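Local coordinates for glucoamylase (Thermoanaerobacterium thermosaccharolyticum, PDB 1LF6), which hydrolyses terminal alpha-1,4-linked glucose residues one after another from the non-reducing ends of glucan chains, with release of beta-D-glucose, at residues A[48-53]-A[124-129]; A[130-135]-A[262-267]; A[534-539]-A[554-559]; A[573-578]-A[600-605]. All blocks are in the same frame, centred on the assembly; numbering follows the deposited sequence.

Contact 1 of 4, residues A[48-53]-A[124-129]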
loop_
_atom_site.group_PDB
_atom_site.type_symbol
_atom_site.label_atom_id
_atom_site.label_comp_id
_atom_site.label_asym_id
_atom_site.label_seq_id
_atom_site.Cartn_x
_atom_site.Cartn_y
_atom_site.Cartn_z
ATOM N N SER A 48 -4.345 11.517 15.964
ATOM C CA SER A 48 -5.474 10.848 15.321
ATOM C C SER A 48 -5.014 9.540 14.687
ATOM O O SER A 48 -4.521 9.530 13.558
ATOM C CB SER A 48 -6.083 11.757 14.252
ATOM O OG SER A 48 -7.216 11.145 13.649
ATOM N N LYS A 49 -5.182 8.444 15.421
ATOM C CA LYS A 49 -4.765 7.133 14.948
ATOM C C LYS A 49 -5.848 6.384 14.174
ATOM O O LYS A 49 -6.267 5.296 14.560
ATOM C CB LYS A 49 -4.279 6.284 16.128
ATOM C CG LYS A 49 -3.155 6.927 16.939
ATOM C CD LYS A 49 -2.496 5.902 17.855
ATOM C CE LYS A 49 -1.649 6.556 18.935
ATOM N NZ LYS A 49 -0.780 7.653 18.450
ATOM N N VAL A 50 -6.289 6.985 13.075
ATOM C CA VAL A 50 -7.307 6.404 12.206
ATOM C C VAL A 50 -6.907 6.591 10.743
ATOM O O VAL A 50 -6.542 7.690 10.328
ATOM C CB VAL A 50 -8.684 7.085 12.412
ATOM C CG1 VAL A 50 -9.680 6.581 11.370
ATOM C CG2 VAL A 50 -9.201 6.803 13.820
ATOM N N TRP A 51 -6.983 5.514 9.969
ATOM C CA TRP A 51 -6.658 5.546 8.546
ATOM C C TRP A 51 -7.872 5.041 7.788
ATOM O O TRP A 51 -8.576 4.164 8.274
ATOM C CB TRP A 51 -5.501 4.602 8.218
ATOM C CG TRP A 51 -4.158 4.985 8.746
ATOM C CD1 TRP A 51 -3.130 5.539 8.041
ATOM C CD2 TRP A 51 -3.661 4.746 10.064
ATOM N NE1 TRP A 51 -2.015 5.649 8.838
ATOM C CE2 TRP A 51 -2.314 5.169 10.085
ATOM C CE3 TRP A 51 -4.224 4.211 11.234
ATOM C CZ2 TRP A 51 -1.516 5.071 11.232
ATOM C CZ3 TRP A 51 -3.432 4.115 12.371
ATOM C CH2 TRP A 51 -2.091 4.543 12.361
ATOM N N PHE A 52 -8.118 5.581 6.598
ATOM C CA PHE A 52 -9.244 5.121 5.786
ATOM C C PHE A 52 -8.814 4.909 4.339
ATOM O O PHE A 52 -7.797 5.447 3.895
ATOM C CB PHE A 52 -10.404 6.127 5.817
ATOM C CG PHE A 52 -10.086 7.449 5.169
ATOM C CD1 PHE A 52 -9.503 8.479 5.904
ATOM C CD2 PHE A 52 -10.354 7.660 3.818
ATOM C CE1 PHE A 52 -9.190 9.697 5.304
ATOM C CE2 PHE A 52 -10.043 8.873 3.211
ATOM C CZ PHE A 52 -9.459 9.894 3.956
ATOM N N THR A 53 -9.591 4.107 3.616
ATOM C CA THR A 53 -9.332 3.834 2.206
ATOM C C THR A 53 -10.673 3.905 1.495
ATOM O O THR A 53 -11.713 3.682 2.110
ATOM C CB THR A 53 -8.719 2.425 1.980
ATOM O OG1 THR A 53 -9.636 1.414 2.428
ATOM C CG2 THR A 53 -7.419 2.286 2.739
ATOM N N ILE A 124 -15.015 13.044 2.527
ATOM C CA ILE A 124 -14.416 12.152 3.512
ATOM C C ILE A 124 -13.028 12.560 3.991
ATOM O O ILE A 124 -12.160 12.907 3.193
ATOM C CB ILE A 124 -14.344 10.717 2.943
ATOM C CG1 ILE A 124 -15.748 10.277 2.505
ATOM C CG2 ILE A 124 -13.773 9.754 3.986
ATOM C CD1 ILE A 124 -15.769 8.996 1.698
ATOM N N PHE A 125 -12.833 12.493 5.305
ATOM C CA PHE A 125 -11.566 12.832 5.945
ATOM C C PHE A 125 -11.683 12.470 7.419
ATOM O O PHE A 125 -12.706 11.945 7.849
ATOM C CB PHE A 125 -11.264 14.325 5.781
ATOM C CG PHE A 125 -12.284 15.226 6.413
ATOM C CD1 PHE A 125 -12.115 15.687 7.717
ATOM C CD2 PHE A 125 -13.428 15.602 5.714
ATOM C CE1 PHE A 125 -13.071 16.509 8.312
ATOM C CE2 PHE A 125 -14.386 16.420 6.300
ATOM C CZ PHE A 125 -14.209 16.876 7.602
ATOM N N THR A 126 -10.645 12.743 8.198
ATOM C CA THR A 126 -10.690 12.415 9.616
ATOM C C THR A 126 -10.562 13.638 10.517
ATOM O O THR A 126 -10.221 14.728 10.060
ATOM C CB THR A 126 -9.583 11.415 9.987
ATOM O OG1 THR A 126 -8.306 11.962 9.641
ATOM C CG2 THR A 126 -9.789 10.098 9.247
ATOM N N ASP A 127 -10.845 13.435 11.799
ATOM C CA ASP A 127 -10.766 14.484 12.803
ATOM C C ASP A 127 -9.313 14.554 13.260
ATOM O O ASP A 127 -8.797 13.609 13.854
ATOM C CB ASP A 127 -11.693 14.132 13.976
ATOM C CG ASP A 127 -11.801 15.251 15.011
ATOM O OD1 ASP A 127 -12.825 15.291 15.723
ATOM O OD2 ASP A 127 -10.869 16.072 15.121
ATOM N N VAL A 128 -8.650 15.670 12.971
ATOM C CA VAL A 128 -7.248 15.835 13.336
ATOM C C VAL A 128 -6.977 15.722 14.837
ATOM O O VAL A 128 -5.867 15.378 15.248
ATOM C CB VAL A 128 -6.699 17.195 12.841
ATOM C CG1 VAL A 128 -6.783 17.268 11.319
ATOM C CG2 VAL A 128 -7.487 18.341 13.475
ATOM N N LYS A 129 -7.991 15.991 15.654
ATOM C CA LYS A 129 -7.830 15.944 17.107
ATOM C C LYS A 129 -8.185 14.639 17.798
ATOM O O LYS A 129 -7.685 14.367 18.891
ATOM C CB LYS A 129 -8.638 17.064 17.763
ATOM C CG LYS A 129 -7.993 18.432 17.696
ATOM C CD LYS A 129 -8.790 19.425 18.519
ATOM C CE LYS A 129 -8.002 20.699 18.763
ATOM N NZ LYS A 129 -8.719 21.602 19.707
HETATM O O HOH W 1 -6.682 10.341 11.238
#
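Phe52, Thr126 and Ser48 carry this contact, in which strand 51-53 runs antiparallel to strand 124-126, at 165°, with the axes 8.0 Å apart. That spacing belongs to two sheets facing each other, not to neighbours within one. A flat, apolar ring suits the gap. One face of Phe52 takes the methyl CG2 of Ile124, which lies 4.2 Å from the ring centroid, shifted toward the rim, as a CH-pi contact. Thr126 offers a methyl as well: its CG2 comes within 3.7 Å of Phe52 CD1, approaching obliquely, and also touches Val50 CG1.

Threonine serves here because its two branches part company. With chi1 at 58°, Thr126 OG1 sits between the backbone N and the carbonyl carbon and donates to a water at 2.8 Å. That water donates in turn to Val50 O (2.8 Å) and bonds to Ser48 OG (2.6 Å). Ser48 OG also lies 2.9 Å from Asp127 O and has Arg130 O within reach, so it is not settled which acceptor takes its proton. The interface of this beta sandwich is thus apolar around Phe52, while at its loop end one water links two hydroxyls with Val50 O, which also has Thr42 OG1 as a partner.

Contact 2 of 4, residues A[130-135]-A[262-267]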
loop_
_atom_site.group_PDB
_atom_site.type_symbol
_atom_site.label_atom_id
_atom_site.label_comp_id
_atom_site.label_asym_id
_atom_site.label_seq_id
_atom_site.Cartn_x
_atom_site.Cartn_y
_atom_site.Cartn_z
ATOM N N ARG A 130 -9.043 13.834 17.185
ATOM C CA ARG A 130 -9.448 12.583 17.809
ATOM C C ARG A 130 -9.679 11.456 16.805
ATOM O O ARG A 130 -9.715 11.685 15.599
ATOM C CB ARG A 130 -10.706 12.824 18.641
ATOM C CG ARG A 130 -11.828 13.499 17.864
ATOM C CD ARG A 130 -12.941 13.968 18.792
ATOM N NE ARG A 130 -12.527 15.086 19.639
ATOM C CZ ARG A 130 -12.492 16.357 19.247
ATOM N NH1 ARG A 130 -12.100 17.304 20.092
ATOM N NH2 ARG A 130 -12.856 16.688 18.015
ATOM N N ASN A 131 -9.849 10.241 17.316
ATOM C CA ASN A 131 -10.035 9.062 16.475
ATOM C C ASN A 131 -11.426 8.881 15.873
ATOM O O ASN A 131 -12.198 8.019 16.305
ATOM C CB ASN A 131 -9.651 7.806 17.265
ATOM C CG ASN A 131 -8.242 7.886 17.826
ATOM O OD1 ASN A 131 -7.308 8.249 17.120
ATOM N ND2 ASN A 131 -8.083 7.541 19.097
ATOM N N SER A 132 -11.744 9.685 14.863
ATOM C CA SER A 132 -13.040 9.575 14.205
ATOM C C SER A 132 -12.954 9.844 12.708
ATOM O O SER A 132 -12.221 10.729 12.258
ATOM C CB SER A 132 -14.048 10.540 14.839
ATOM O OG SER A 132 -13.804 11.871 14.425
ATOM N N LEU A 133 -13.707 9.061 11.944
ATOM C CA LEU A 133 -13.758 9.202 10.494
ATOM C C LEU A 133 -15.041 9.956 10.179
ATOM O O LEU A 133 -16.102 9.641 10.722
ATOM C CB LEU A 133 -13.790 7.832 9.813
ATOM C CG LEU A 133 -13.921 7.864 8.288
ATOM C CD1 LEU A 133 -12.687 8.521 7.680
ATOM C CD2 LEU A 133 -14.087 6.442 7.759
ATOM N N ILE A 134 -14.941 10.943 9.296
ATOM C CA ILE A 134 -16.092 11.759 8.943
ATOM C C ILE A 134 -16.483 11.635 7.481
ATOM O O ILE A 134 -15.626 11.588 6.603
ATOM C CB ILE A 134 -15.801 13.243 9.237
ATOM C CG1 ILE A 134 -15.399 13.408 10.702
ATOM C CG2 ILE A 134 -17.019 14.087 8.905
ATOM C CD1 ILE A 134 -14.725 14.727 11.016
ATOM N N MET A 135 -17.783 11.580 7.227
ATOM C CA MET A 135 -18.294 11.507 5.869
ATOM C C MET A 135 -19.543 12.355 5.739
ATOM O O MET A 135 -20.596 12.010 6.275
ATOM C CB MET A 135 -18.647 10.074 5.453
ATOM C CG MET A 135 -19.362 10.028 4.097
ATOM S SD MET A 135 -19.967 8.407 3.582
ATOM C CE MET A 135 -21.192 8.088 4.872
ATOM N N LEU A 262 -19.196 12.149 19.973
ATOM C CA LEU A 262 -19.889 13.357 20.407
ATOM C C LEU A 262 -19.004 14.589 20.243
ATOM O O LEU A 262 -19.479 15.658 19.867
ATOM C CB LEU A 262 -20.329 13.223 21.869
ATOM C CG LEU A 262 -21.448 12.218 22.163
ATOM C CD1 LEU A 262 -21.686 12.141 23.664
ATOM C CD2 LEU A 262 -22.723 12.640 21.441
ATOM N N GLU A 263 -17.714 14.446 20.523
ATOM C CA GLU A 263 -16.807 15.575 20.382
ATOM C C GLU A 263 -16.673 15.971 18.914
ATOM O O GLU A 263 -16.716 17.154 18.571
ATOM C CB GLU A 263 -15.442 15.228 20.971
ATOM C CG GLU A 263 -15.444 15.145 22.488
ATOM C CD GLU A 263 -14.120 14.679 23.048
ATOM O OE1 GLU A 263 -13.934 14.752 24.282
ATOM O OE2 GLU A 263 -13.263 14.232 22.256
ATOM N N THR A 264 -16.522 14.978 18.042
ATOM C CA THR A 264 -16.392 15.257 16.619
ATOM C C THR A 264 -17.660 15.927 16.091
ATOM O O THR A 264 -17.590 16.933 15.387
ATOM C CB THR A 264 -16.111 13.961 15.819
ATOM O OG1 THR A 264 -14.820 13.447 16.182
ATOM C CG2 THR A 264 -16.143 14.239 14.323
ATOM N N LEU A 265 -18.817 15.374 16.443
ATOM C CA LEU A 265 -20.096 15.930 16.007
ATOM C C LEU A 265 -20.298 17.355 16.523
ATOM O O LEU A 265 -20.884 18.195 15.843
ATOM C CB LEU A 265 -21.246 15.040 16.489
ATOM C CG LEU A 265 -21.437 13.699 15.771
ATOM C CD1 LEU A 265 -22.421 12.834 16.549
ATOM C CD2 LEU A 265 -21.932 13.949 14.352
ATOM N N GLY A 266 -19.807 17.621 17.727
ATOM C CA GLY A 266 -19.956 18.944 18.302
ATOM C C GLY A 266 -19.082 19.989 17.637
ATOM O O GLY A 266 -19.298 21.189 17.810
ATOM N N GLU A 267 -18.095 19.544 16.866
ATOM C CA GLU A 267 -17.199 20.474 16.195
ATOM C C GLU A 267 -17.824 20.999 14.907
ATOM O O GLU A 267 -18.704 20.359 14.333
ATOM C CB GLU A 267 -15.864 19.792 15.886
ATOM C CG GLU A 267 -14.721 20.771 15.682
ATOM C CD GLU A 267 -13.607 20.581 16.694
ATOM O OE1 GLU A 267 -12.707 21.447 16.768
ATOM O OE2 GLU A 267 -13.627 19.563 17.411
HETATM O O HOH W 2 -11.783 20.626 19.927
#
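The guanidinium of Arg130 has Glu263 CB over one face, 3.2 Å above the plane and offset toward the rim, while Glu267 OE2 comes to the edge near NH2 and a water lies in the plane near NH1. Each of the two glutamates uses one oxygen. Glu263 OE2 accepts from Arg130 NE at 2.8 Å on its anti side, but with the donor tilted out of the carboxylate plane, through a bent bond (134° at the hydrogen), and the two planar groups stand 74° apart. Glu267 OE2 accepts from Arg130 NH2 at 3.0 Å along a straighter path (155°). NH2 also forms a salt bridge with Asp127. A long, multiply donating side chain suits this place, since three carboxylates spread round it and would probably repel one another without its charge.

Deeper in, small hydroxyls replace the charges. Ser132 OG donates to Thr264 OG1 at 2.6 Å, and Thr264 OG1 is bonded in turn to Asp127. The other branch of Thr264, its methyl CG2, meets Ile134 CD1 tip to tip at 3.6 Å, so one threonine answers both a serine and an isoleucine. Strand 132-141, flanked in its sheet by strands 118-126 and 243-251, is thereby joined to the end of helix 254-266; Leu272 of helix 269-284 touches Ile134, Thr264 and Glu267 alike.

Contact 3 of 4, residues A[534-539]-A[554-559]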
loop_
_atom_site.group_PDB
_atom_site.type_symbol
_atom_site.label_atom_id
_atom_site.label_comp_id
_atom_site.label_asym_id
_atom_site.label_seq_id
_atom_site.Cartn_x
_atom_site.Cartn_y
_atom_site.Cartn_z
ATOM N N PRO A 534 14.098 -7.930 -15.237
ATOM C CA PRO A 534 14.579 -6.547 -15.344
ATOM C C PRO A 534 15.310 -6.036 -14.105
ATOM O O PRO A 534 15.936 -4.976 -14.143
ATOM C CB PRO A 534 13.309 -5.759 -15.643
ATOM C CG PRO A 534 12.243 -6.582 -15.035
ATOM C CD PRO A 534 12.635 -7.985 -15.386
ATOM N N SER A 535 15.236 -6.798 -13.016
ATOM C CA SER A 535 15.893 -6.429 -11.768
ATOM C C SER A 535 17.403 -6.294 -11.929
ATOM O O SER A 535 18.067 -5.697 -11.081
ATOM C CB SER A 535 15.599 -7.471 -10.681
ATOM O OG SER A 535 14.211 -7.535 -10.396
ATOM N N PHE A 536 17.954 -6.867 -12.995
ATOM C CA PHE A 536 19.391 -6.776 -13.207
ATOM C C PHE A 536 19.793 -5.312 -13.335
ATOM O O PHE A 536 20.950 -4.966 -13.105
ATOM C CB PHE A 536 19.819 -7.537 -14.467
ATOM C CG PHE A 536 19.558 -6.793 -15.745
ATOM C CD1 PHE A 536 18.272 -6.714 -16.271
ATOM C CD2 PHE A 536 20.599 -6.155 -16.415
ATOM C CE1 PHE A 536 18.024 -6.009 -17.444
ATOM C CE2 PHE A 536 20.361 -5.447 -17.588
ATOM C CZ PHE A 536 19.069 -5.372 -18.106
ATOM N N LEU A 537 18.843 -4.455 -13.696
ATOM C CA LEU A 537 19.142 -3.034 -13.837
ATOM C C LEU A 537 19.563 -2.424 -12.506
ATOM O O LEU A 537 20.008 -1.274 -12.454
ATOM C CB LEU A 537 17.942 -2.265 -14.413
ATOM C CG LEU A 537 17.636 -2.504 -15.897
ATOM C CD1 LEU A 537 16.386 -1.722 -16.293
ATOM C CD2 LEU A 537 18.841 -2.091 -16.755
ATOM N N GLU A 538 19.415 -3.194 -11.431
ATOM C CA GLU A 538 19.815 -2.730 -10.109
ATOM C C GLU A 538 21.323 -2.533 -10.103
ATOM O O GLU A 538 21.853 -1.726 -9.334
ATOM C CB GLU A 538 19.427 -3.749 -9.045
ATOM C CG GLU A 538 17.956 -3.723 -8.684
ATOM C CD GLU A 538 17.571 -2.470 -7.928
ATOM O OE1 GLU A 538 17.348 -1.418 -8.569
ATOM O OE2 GLU A 538 17.508 -2.536 -6.681
ATOM N N LEU A 539 22.000 -3.287 -10.969
ATOM C CA LEU A 539 23.450 -3.211 -11.106
ATOM C C LEU A 539 23.864 -1.782 -11.444
ATOM O O LEU A 539 24.804 -1.251 -10.860
ATOM C CB LEU A 539 23.944 -4.155 -12.213
ATOM C CG LEU A 539 23.956 -5.663 -11.930
ATOM C CD1 LEU A 539 24.068 -6.424 -13.247
ATOM C CD2 LEU A 539 25.115 -6.015 -10.993
ATOM N N ASN A 554 23.249 -6.044 -23.770
ATOM C CA ASN A 554 22.869 -7.353 -24.284
ATOM C C ASN A 554 21.643 -7.887 -23.546
ATOM O O ASN A 554 20.738 -8.468 -24.146
ATOM C CB ASN A 554 24.020 -8.353 -24.117
ATOM C CG ASN A 554 25.139 -8.148 -25.127
ATOM O OD1 ASN A 554 26.226 -8.711 -24.982
ATOM N ND2 ASN A 554 24.875 -7.356 -26.157
ATOM N N THR A 555 21.633 -7.699 -22.232
ATOM C CA THR A 555 20.535 -8.173 -21.405
ATOM C C THR A 555 19.265 -7.409 -21.764
ATOM O O THR A 555 18.188 -7.989 -21.880
ATOM C CB THR A 555 20.865 -7.984 -19.906
ATOM O OG1 THR A 555 22.118 -8.617 -19.613
ATOM C CG2 THR A 555 19.783 -8.601 -19.037
ATOM N N LEU A 556 19.414 -6.102 -21.953
ATOM C CA LEU A 556 18.305 -5.231 -22.311
ATOM C C LEU A 556 17.583 -5.759 -23.559
ATOM O O LEU A 556 16.351 -5.756 -23.625
ATOM C CB LEU A 556 18.843 -3.821 -22.568
ATOM C CG LEU A 556 18.354 -2.633 -21.736
ATOM C CD1 LEU A 556 18.206 -3.006 -20.280
ATOM C CD2 LEU A 556 19.344 -1.482 -21.897
ATOM N N LYS A 557 18.358 -6.212 -24.544
ATOM C CA LYS A 557 17.789 -6.737 -25.784
ATOM C C LYS A 557 16.907 -7.948 -25.527
ATOM O O LYS A 557 15.818 -8.060 -26.085
ATOM C CB LYS A 557 18.892 -7.139 -26.768
ATOM C CG LYS A 557 19.824 -6.016 -27.175
ATOM C CD LYS A 557 20.737 -6.465 -28.313
ATOM C CE LYS A 557 21.843 -5.460 -28.569
ATOM N NZ LYS A 557 22.786 -5.376 -27.414
ATOM N N VAL A 558 17.386 -8.859 -24.686
ATOM C CA VAL A 558 16.633 -10.062 -24.367
ATOM C C VAL A 558 15.403 -9.741 -23.524
ATOM O O VAL A 558 14.323 -10.306 -23.735
ATOM C CB VAL A 558 17.525 -11.079 -23.619
ATOM C CG1 VAL A 558 16.717 -12.294 -23.228
ATOM C CG2 VAL A 558 18.694 -11.486 -24.505
ATOM N N VAL A 559 15.565 -8.838 -22.562
ATOM C CA VAL A 559 14.456 -8.446 -21.708
ATOM C C VAL A 559 13.333 -7.789 -22.514
ATOM O O VAL A 559 12.166 -8.137 -22.350
ATOM C CB VAL A 559 14.927 -7.476 -20.604
ATOM C CG1 VAL A 559 13.734 -6.825 -19.929
ATOM C CG2 VAL A 559 15.760 -8.239 -19.582
#
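Phe536 points its ring at Thr555 of helix 550-562, and nearly all of the contact can be read along that one side chain. Its CB is directed toward the helix, and chi1 of 79° places CG between the backbone N and the carbonyl carbon. From CG outward the ring lies under the methyl of Thr555: Thr555 CG2 stands over the ring centre, 3.3 Å from the Phe536 centroid and only 7° off the normal, a close CH-pi contact. Phe536 CE2 is also 3.5 Å from Thr555 CB. Across the ring from CD2, Phe536 CE1 meets Val559 CG2 obliquely at 3.8 Å, from the Thr555 side of the plane. At the tip, Phe536 CZ runs up against Leu556 CD1, which comes to the ring edge at a tight 3.3 Å.

The opposite face of the ring is taken by Leu537 CG of its own segment, and Leu537 CD2 touches Leu556 CD1 at 3.7 Å. Thr555 turns its methyl to the ring while its hydroxyl bonds to Lys551 O and Tyr502 N. Pro534 CB adds a looser contact with Val559 CG1. The 3-10 turn 534-536 thus packs on helix 550-562 within the catalytic domain of this (alpha/alpha)-barrel enzyme, with the Pro534 side chain about 10 Å from that of Glu435, the probable proton acceptor.

Contact 4 of 4, residues A[573-578]-A[600-605]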
loop_
_atom_site.group_PDB
_atom_site.type_symbol
_atom_site.label_atom_id
_atom_site.label_comp_id
_atom_site.label_asym_id
_atom_site.label_seq_id
_atom_site.Cartn_x
_atom_site.Cartn_y
_atom_site.Cartn_z
ATOM N N TRP A 573 6.975 -3.686 -17.989
ATOM C CA TRP A 573 7.599 -4.997 -18.067
ATOM C C TRP A 573 7.067 -5.965 -17.017
ATOM O O TRP A 573 6.543 -5.538 -15.988
ATOM C CB TRP A 573 9.110 -4.862 -17.853
ATOM C CG TRP A 573 9.842 -4.171 -18.955
ATOM C CD1 TRP A 573 10.641 -4.757 -19.889
ATOM C CD2 TRP A 573 9.815 -2.769 -19.272
ATOM N NE1 TRP A 573 11.114 -3.816 -20.771
ATOM C CE2 TRP A 573 10.621 -2.587 -20.418
ATOM C CE3 TRP A 573 9.185 -1.649 -18.701
ATOM C CZ2 TRP A 573 10.818 -1.332 -21.009
ATOM C CZ3 TRP A 573 9.378 -0.401 -19.288
ATOM C CH2 TRP A 573 10.190 -0.255 -20.430
ATOM N N TYR A 574 7.195 -7.267 -17.287
ATOM C CA TYR A 574 6.814 -8.309 -16.324
ATOM C C TYR A 574 8.055 -8.424 -15.438
ATOM O O TYR A 574 9.138 -7.990 -15.836
ATOM C CB TYR A 574 6.617 -9.666 -17.008
ATOM C CG TYR A 574 5.441 -9.764 -17.950
ATOM C CD1 TYR A 574 4.158 -10.001 -17.468
ATOM C CD2 TYR A 574 5.618 -9.639 -19.331
ATOM C CE1 TYR A 574 3.076 -10.116 -18.334
ATOM C CE2 TYR A 574 4.541 -9.750 -20.208
ATOM C CZ TYR A 574 3.275 -9.990 -19.702
ATOM O OH TYR A 574 2.208 -10.114 -20.563
ATOM N N ARG A 575 7.909 -9.023 -14.262
ATOM C CA ARG A 575 9.041 -9.205 -13.349
ATOM C C ARG A 575 10.044 -10.203 -13.934
ATOM O O ARG A 575 11.242 -10.103 -13.686
ATOM C CB ARG A 575 8.561 -9.739 -12.001
ATOM C CG ARG A 575 7.430 -8.957 -11.373
ATOM C CD ARG A 575 6.652 -9.872 -10.429
ATOM N NE ARG A 575 7.179 -9.910 -9.085
ATOM C CZ ARG A 575 6.944 -10.890 -8.216
ATOM N NH1 ARG A 575 7.465 -10.832 -6.999
ATOM N NH2 ARG A 575 6.223 -11.941 -8.569
ATOM N N TYR A 576 9.535 -11.177 -14.687
ATOM C CA TYR A 576 10.360 -12.210 -15.333
ATOM C C TYR A 576 9.439 -13.136 -16.120
ATOM O O TYR A 576 8.234 -13.158 -15.876
ATOM C CB TYR A 576 11.147 -13.015 -14.287
ATOM C CG TYR A 576 10.293 -13.657 -13.212
ATOM C CD1 TYR A 576 9.640 -14.874 -13.438
ATOM C CD2 TYR A 576 10.117 -13.038 -11.974
ATOM C CE1 TYR A 576 8.835 -15.453 -12.462
ATOM C CE2 TYR A 576 9.309 -13.612 -10.988
ATOM C CZ TYR A 576 8.674 -14.817 -11.241
ATOM O OH TYR A 576 7.870 -15.376 -10.275
ATOM N N ASN A 577 9.992 -13.895 -17.063
ATOM C CA ASN A 577 9.165 -14.796 -17.867
ATOM C C ASN A 577 8.518 -15.873 -17.011
ATOM O O ASN A 577 9.150 -16.418 -16.106
ATOM C CB ASN A 577 9.990 -15.495 -18.961
ATOM C CG ASN A 577 11.327 -14.844 -19.200
ATOM O OD1 ASN A 577 12.152 -14.740 -18.293
ATOM N ND2 ASN A 577 11.556 -14.404 -20.437
ATOM N N HIS A 578 7.257 -16.168 -17.312
ATOM C CA HIS A 578 6.486 -17.199 -16.623
ATOM C C HIS A 578 6.058 -16.848 -15.206
ATOM O O HIS A 578 5.691 -17.724 -14.422
ATOM C CB HIS A 578 7.267 -18.516 -16.630
ATOM C CG HIS A 578 7.740 -18.917 -17.993
ATOM N ND1 HIS A 578 6.873 -19.180 -19.031
ATOM C CD2 HIS A 578 8.988 -19.055 -18.501
ATOM C CE1 HIS A 578 7.566 -19.461 -20.122
ATOM N NE2 HIS A 578 8.851 -19.392 -19.827
ATOM N N PRO A 600 4.018 -1.138 -13.052
ATOM C CA PRO A 600 4.466 0.223 -13.356
ATOM C C PRO A 600 5.776 0.512 -12.613
ATOM O O PRO A 600 6.562 1.364 -13.023
ATOM C CB PRO A 600 3.291 1.101 -12.896
ATOM C CG PRO A 600 2.382 0.171 -12.119
ATOM C CD PRO A 600 2.579 -1.171 -12.749
ATOM N N LEU A 601 6.005 -0.212 -11.521
ATOM C CA LEU A 601 7.240 -0.057 -10.749
ATOM C C LEU A 601 8.431 -0.273 -11.683
ATOM O O LEU A 601 9.403 0.471 -11.640
ATOM C CB LEU A 601 7.299 -1.088 -9.615
ATOM C CG LEU A 601 8.648 -1.304 -8.911
ATOM C CD1 LEU A 601 9.109 -0.021 -8.232
ATOM C CD2 LEU A 601 8.511 -2.425 -7.887
ATOM N N LEU A 602 8.344 -1.298 -12.528
ATOM C CA LEU A 602 9.422 -1.607 -13.453
ATOM C C LEU A 602 9.531 -0.593 -14.588
ATOM O O LEU A 602 10.575 -0.482 -15.230
ATOM C CB LEU A 602 9.256 -3.028 -13.994
ATOM C CG LEU A 602 9.324 -4.050 -12.851
ATOM C CD1 LEU A 602 9.180 -5.465 -13.397
ATOM C CD2 LEU A 602 10.651 -3.875 -12.102
ATOM N N THR A 603 8.453 0.142 -14.841
ATOM C CA THR A 603 8.477 1.180 -15.868
ATOM C C THR A 603 9.340 2.297 -15.286
ATOM O O THR A 603 10.163 2.892 -15.976
ATOM C CB THR A 603 7.064 1.732 -16.148
ATOM O OG1 THR A 603 6.276 0.720 -16.786
ATOM C CG2 THR A 603 7.144 2.964 -17.056
ATOM N N GLY A 604 9.133 2.568 -14.001
ATOM C CA GLY A 604 9.900 3.591 -13.319
ATOM C C GLY A 604 11.367 3.213 -13.232
ATOM O O GLY A 604 12.243 4.049 -13.462
ATOM N N GLU A 605 11.647 1.953 -12.903
ATOM C CA GLU A 605 13.036 1.513 -12.802
ATOM C C GLU A 605 13.754 1.605 -14.148
ATOM O O GLU A 605 14.937 1.938 -14.186
ATOM C CB GLU A 605 13.126 0.087 -12.240
ATOM C CG GLU A 605 12.852 0.008 -10.736
ATOM C CD GLU A 605 13.321 -1.293 -10.105
ATOM O OE1 GLU A 605 13.076 -1.487 -8.899
ATOM O OE2 GLU A 605 13.940 -2.121 -10.805
#
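Leu602 has CG anti to its own carbonyl carbon (chi1 -62°) and CD1 extended beyond it (chi2 -179°), which carries that methyl from the helix to the backbone of residues 573-575. There Leu602 CD1 meets Tyr574 O at 3.5 Å, Trp573 O at 3.7 Å and Arg575 CA at 3.7 Å; an apolar methyl brings no polar group to satisfy. Chi1 of -69° sets Trp573 CG beside its backbone N, and the flat indole reaches the helix obliquely, spanning Leu602 O and Thr603 CA, with Trp573 CZ3 3.9 Å from Thr603 CA.

No hydrogen bond joins the two segments. Trp573 NE1 bonds to Asp560 and Tyr574 OH to Glu640. Arg575, in a cation-pi contact with Trp437, lies near the probable catalytic glutamates Glu435 and Glu438. Between these two segments the contact is van der Waals only, while Thr603 OG1 bonds to Pro571 O and Ser572 OG just before Trp573; the loop so held runs close to the probable active site.

The four contacts form two pairs on opposite sides of the chain's centre, with the centres of contacts 1 and 3 about 42 Å apart. Contacts 1 and 2 share the N-terminal beta-sandwich domain; their centres are about 9 Å apart, and Lys49 N probably bonds to Asn131 OD1 at 2.7 Å. Contacts 3 and 4 lie in the catalytic barrel, centres about 11 Å apart, with Pro534 CD 3.1 Å from Arg575 O. Contact 4 lies close to the probable active site, the Arg575 side chain about 6 Å from those of Glu435 and Glu438; contact 3 is farther back, the Pro534 side chain about 10 Å from Glu435's. The first pair is remote from the site.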